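Local coordinates for protein transcriptional regulator (LacI family) (Clostridium acetobutylicum ATCC 824, PDB 3G85) that probably acts as a DNA-binding transcription factor of the LacI family, recognising regulatory sequences of the genes it controls, at residues G33-L38 / A249-S254; I204-N208 / T235-T239. All coordinates share one frame. Residue numbers count along the deposited sequence, not the author numbering.

Contact 1: residues G33-L38 / A249-S254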
# COMPACT_ATOMS: atom_id res chain seq x y z
N GLY A 33 9.56 -9.32 -5.39
CA GLY A 33 8.54 -10.36 -5.52
C GLY A 33 8.54 -11.00 -6.90
O GLY A 33 8.38 -12.24 -7.02
N LEU A 34 8.71 -10.18 -7.93
CA LEU A 34 8.75 -10.68 -9.32
C LEU A 34 10.01 -11.52 -9.60
O LEU A 34 9.88 -12.61 -10.15
CB LEU A 34 8.63 -9.56 -10.35
CG LEU A 34 7.30 -8.77 -10.36
CD1 LEU A 34 7.51 -7.54 -11.23
CD2 LEU A 34 6.06 -9.60 -10.79
N GLN A 35 11.19 -11.01 -9.26
CA GLN A 35 12.45 -11.77 -9.39
C GLN A 35 12.28 -13.15 -8.72
O GLN A 35 12.66 -14.19 -9.28
CB GLN A 35 13.67 -10.99 -8.81
CG GLN A 35 14.13 -9.73 -9.65
CD GLN A 35 15.18 -8.81 -8.93
OE1 GLN A 35 16.00 -8.14 -9.58
NE2 GLN A 35 15.15 -8.80 -7.60
N SER A 36 11.67 -13.16 -7.54
CA SER A 36 11.58 -14.36 -6.74
C SER A 36 10.63 -15.41 -7.32
O SER A 36 10.93 -16.62 -7.30
CB SER A 36 11.17 -13.99 -5.32
OG SER A 36 10.61 -15.09 -4.68
N LYS A 37 9.49 -14.94 -7.81
CA LYS A 37 8.50 -15.77 -8.48
C LYS A 37 9.06 -16.37 -9.78
O LYS A 37 8.89 -17.57 -10.04
CB LYS A 37 7.27 -14.92 -8.81
CG LYS A 37 6.17 -15.68 -9.52
CD LYS A 37 5.64 -16.77 -8.69
CE LYS A 37 4.49 -17.43 -9.40
NZ LYS A 37 4.00 -18.54 -8.55
N LEU A 38 9.71 -15.56 -10.60
CA LEU A 38 10.27 -16.06 -11.85
C LEU A 38 11.39 -17.08 -11.67
O LEU A 38 11.47 -18.07 -12.43
CB LEU A 38 10.73 -14.92 -12.74
CG LEU A 38 9.49 -14.22 -13.29
CD1 LEU A 38 9.90 -13.02 -14.07
CD2 LEU A 38 8.60 -15.19 -14.10
N ALA A 249 2.76 -9.59 -5.84
CA ALA A 249 3.39 -9.48 -7.15
C ALA A 249 3.63 -10.87 -7.77
O ALA A 249 3.36 -11.07 -8.97
CB ALA A 249 4.71 -8.69 -7.05
N GLY A 250 4.08 -11.83 -6.96
CA GLY A 250 4.25 -13.21 -7.42
C GLY A 250 2.91 -13.77 -7.87
O GLY A 250 2.82 -14.44 -8.92
N THR A 251 1.85 -13.51 -7.10
CA THR A 251 0.52 -14.03 -7.46
C THR A 251 -0.02 -13.44 -8.78
O THR A 251 -0.74 -14.11 -9.54
CB THR A 251 -0.49 -13.82 -6.32
OG1 THR A 251 -0.05 -14.56 -5.18
CG2 THR A 251 -1.87 -14.34 -6.70
N CYS A 252 0.31 -12.17 -9.06
CA CYS A 252 0.01 -11.57 -10.36
C CYS A 252 0.53 -12.43 -11.51
O CYS A 252 -0.20 -12.69 -12.46
CB CYS A 252 0.59 -10.13 -10.44
SG CYS A 252 -0.31 -8.94 -9.42
N ILE A 253 1.78 -12.88 -11.44
CA ILE A 253 2.34 -13.77 -12.48
C ILE A 253 1.55 -15.08 -12.60
O ILE A 253 1.29 -15.54 -13.72
CB ILE A 253 3.82 -14.09 -12.18
CG1 ILE A 253 4.65 -12.78 -12.21
CG2 ILE A 253 4.36 -15.23 -13.10
CD1 ILE A 253 6.14 -13.00 -12.03
N SER A 254 1.16 -15.67 -11.47
CA SER A 254 0.36 -16.90 -11.46
C SER A 254 -0.93 -16.71 -12.22
O SER A 254 -1.30 -17.60 -13.02
CB SER A 254 -0.02 -17.33 -10.03
OG SER A 254 1.12 -17.68 -9.28
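Two helices on one face of the parallel sheet of the periplasmic binding protein-like fold pack together here. Segments 33-38 of helix 27-40 and 249-254 of helix 245-260 cross at 48° between their N-to-C directions, with axes 8.3 Å apart at closest. Ile253 and Lys37 bury the most surface, followed by Leu34. Ile253 points into the other helix. Ile253 CD1 lies 3.6 Å from Leu34 CD2, 3.8 Å from Leu38 CG and 3.7 Å from Lys37 CG, so the aliphatic start of the lysine joins the apolar patch. Leu34 and Leu38 also touch Val47 of strand 46-52, which ties the patch to the sheet. Gly33 lets the helices come close, since a CB on it would crowd Ala249 CB. Gly33 CA is 4.4 Å from Ala249 CB, and the CA atoms of Lys37 and Gly250 are 5.1 Å apart. Lys37 then stretches across Gly250, with CE 3.5 Å from Gly250 O, and its NZ donates a 3.1 Å hydrogen bond to Ser254 OG.

Contact 2: residues I204-N208 / T235-T239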
# COMPACT_ATOMS: atom_id res chain seq x y z
N ILE A 204 9.51 9.07 14.29
CA ILE A 204 10.39 8.55 15.32
C ILE A 204 11.70 9.35 15.37
O ILE A 204 12.26 9.53 16.47
CB ILE A 204 10.62 7.04 15.11
CG1 ILE A 204 9.37 6.29 15.54
CG2 ILE A 204 11.81 6.52 15.87
CD1 ILE A 204 9.23 5.02 14.74
N SER A 205 12.16 9.86 14.21
CA SER A 205 13.35 10.73 14.16
C SER A 205 13.15 11.89 15.16
O SER A 205 14.02 12.18 16.01
CB SER A 205 13.57 11.27 12.74
OG SER A 205 14.65 12.18 12.65
N VAL A 206 12.00 12.53 15.06
CA VAL A 206 11.68 13.71 15.88
C VAL A 206 11.44 13.30 17.35
O VAL A 206 12.00 13.92 18.26
CB VAL A 206 10.48 14.47 15.31
CG1 VAL A 206 10.04 15.61 16.27
CG2 VAL A 206 10.83 15.05 13.96
N LEU A 207 10.63 12.27 17.58
CA LEU A 207 10.37 11.80 18.94
C LEU A 207 11.64 11.39 19.67
O LEU A 207 11.76 11.62 20.90
CB LEU A 207 9.37 10.64 18.95
CG LEU A 207 7.98 10.79 18.32
CD1 LEU A 207 7.18 9.54 18.65
CD2 LEU A 207 7.23 12.04 18.76
N ASN A 208 12.59 10.78 18.96
CA ASN A 208 13.89 10.44 19.55
C ASN A 208 14.71 11.69 19.95
O ASN A 208 15.25 11.74 21.07
CB ASN A 208 14.70 9.56 18.61
CG ASN A 208 14.19 8.12 18.57
OD1 ASN A 208 13.37 7.73 19.40
ND2 ASN A 208 14.69 7.32 17.62
N THR A 235 15.12 2.43 15.31
CA THR A 235 15.24 2.66 16.76
C THR A 235 14.09 3.56 17.20
O THR A 235 14.11 4.75 16.92
CB THR A 235 16.62 3.28 17.13
OG1 THR A 235 17.67 2.37 16.74
CG2 THR A 235 16.71 3.52 18.65
N PRO A 236 13.05 2.99 17.84
CA PRO A 236 12.81 1.59 18.12
C PRO A 236 12.13 0.92 16.91
O PRO A 236 11.73 1.64 15.98
CB PRO A 236 11.82 1.66 19.29
CG PRO A 236 10.99 2.76 18.94
CD PRO A 236 11.93 3.81 18.35
N PRO A 237 12.04 -0.42 16.90
CA PRO A 237 11.23 -1.10 15.89
C PRO A 237 9.78 -0.62 15.93
O PRO A 237 9.22 -0.30 17.00
CB PRO A 237 11.38 -2.58 16.29
CG PRO A 237 12.78 -2.62 16.91
CD PRO A 237 12.75 -1.39 17.75
N VAL A 238 9.19 -0.50 14.75
CA VAL A 238 7.84 0.01 14.58
C VAL A 238 6.92 -1.15 14.19
O VAL A 238 7.17 -1.89 13.21
CB VAL A 238 7.82 1.05 13.43
CG1 VAL A 238 6.36 1.60 13.16
CG2 VAL A 238 8.77 2.16 13.74
N THR A 239 5.84 -1.28 14.95
CA THR A 239 4.79 -2.22 14.60
C THR A 239 4.08 -1.79 13.34
O THR A 239 3.73 -0.62 13.18
CB THR A 239 3.79 -2.37 15.74
OG1 THR A 239 4.44 -3.11 16.78
CG2 THR A 239 2.52 -3.12 15.27
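A cis peptide bond joins Thr235 to Pro236 in the loop that faces helix 197-209. Helix and loop belong to the second lobe of the periplasmic binding protein-like fold. The carbonyl just before the cis bond is the main polar target of the contact. Asn208 ND2 donates a hydrogen bond of 2.7 Å to Thr235 O, with an N-H...O angle of 160°, so the bond is short and nearly straight. It links a helix side chain to the backbone of a segment that has no regular structure over residues 235-238. Asn208 lies one helical turn after Ile204, as the backbone bond from Asn208 N to Ile204 O at 2.8 Å confirms. Both residues therefore point their CA-to-CB bonds at the loop. Ile204 buries the larger area. Ile204 CG2 sits 3.1 Å from Thr235 O and 3.7 Å from Pro236 CD. The same carbonyl oxygen thus meets the Asn208 amide and the Ile204 methyl. Val238 also points toward the helix. The contact is polar at its exposed edge and apolar further in. Ile214, in the loop before strand 219-224, touches both Ile204 and Pro236. Ile204 also packs on Ile220 and Val238 on Ala222, both in strand 219-224. The contact thus sits beside that strand, where the loop from helix 228-232 leads into the neighbouring parallel strand 239-242.

In the fold
From the N terminus, the chain forms strand 13-19 and then helix 27-40, which carries the first half of contact 1. The chain then adds more of the first sheet, from 46-52 to 105-109, before entering the second sheet at strand 131-134. Further along, helix 197-209 opens a 26-residue loop, including strand 219-224 and helix 228-232, that contact 2 closes at 235-239. After strand 239-242 the chain returns to the first sheet, and helix 245-260 closes contact 1 across 210 residues. Contact 2 is thus nested inside contact 1. Their centres are 32 Å apart and they do not touch. Contact 1 joins early and late parts of one lobe; contact 2 is local to the other.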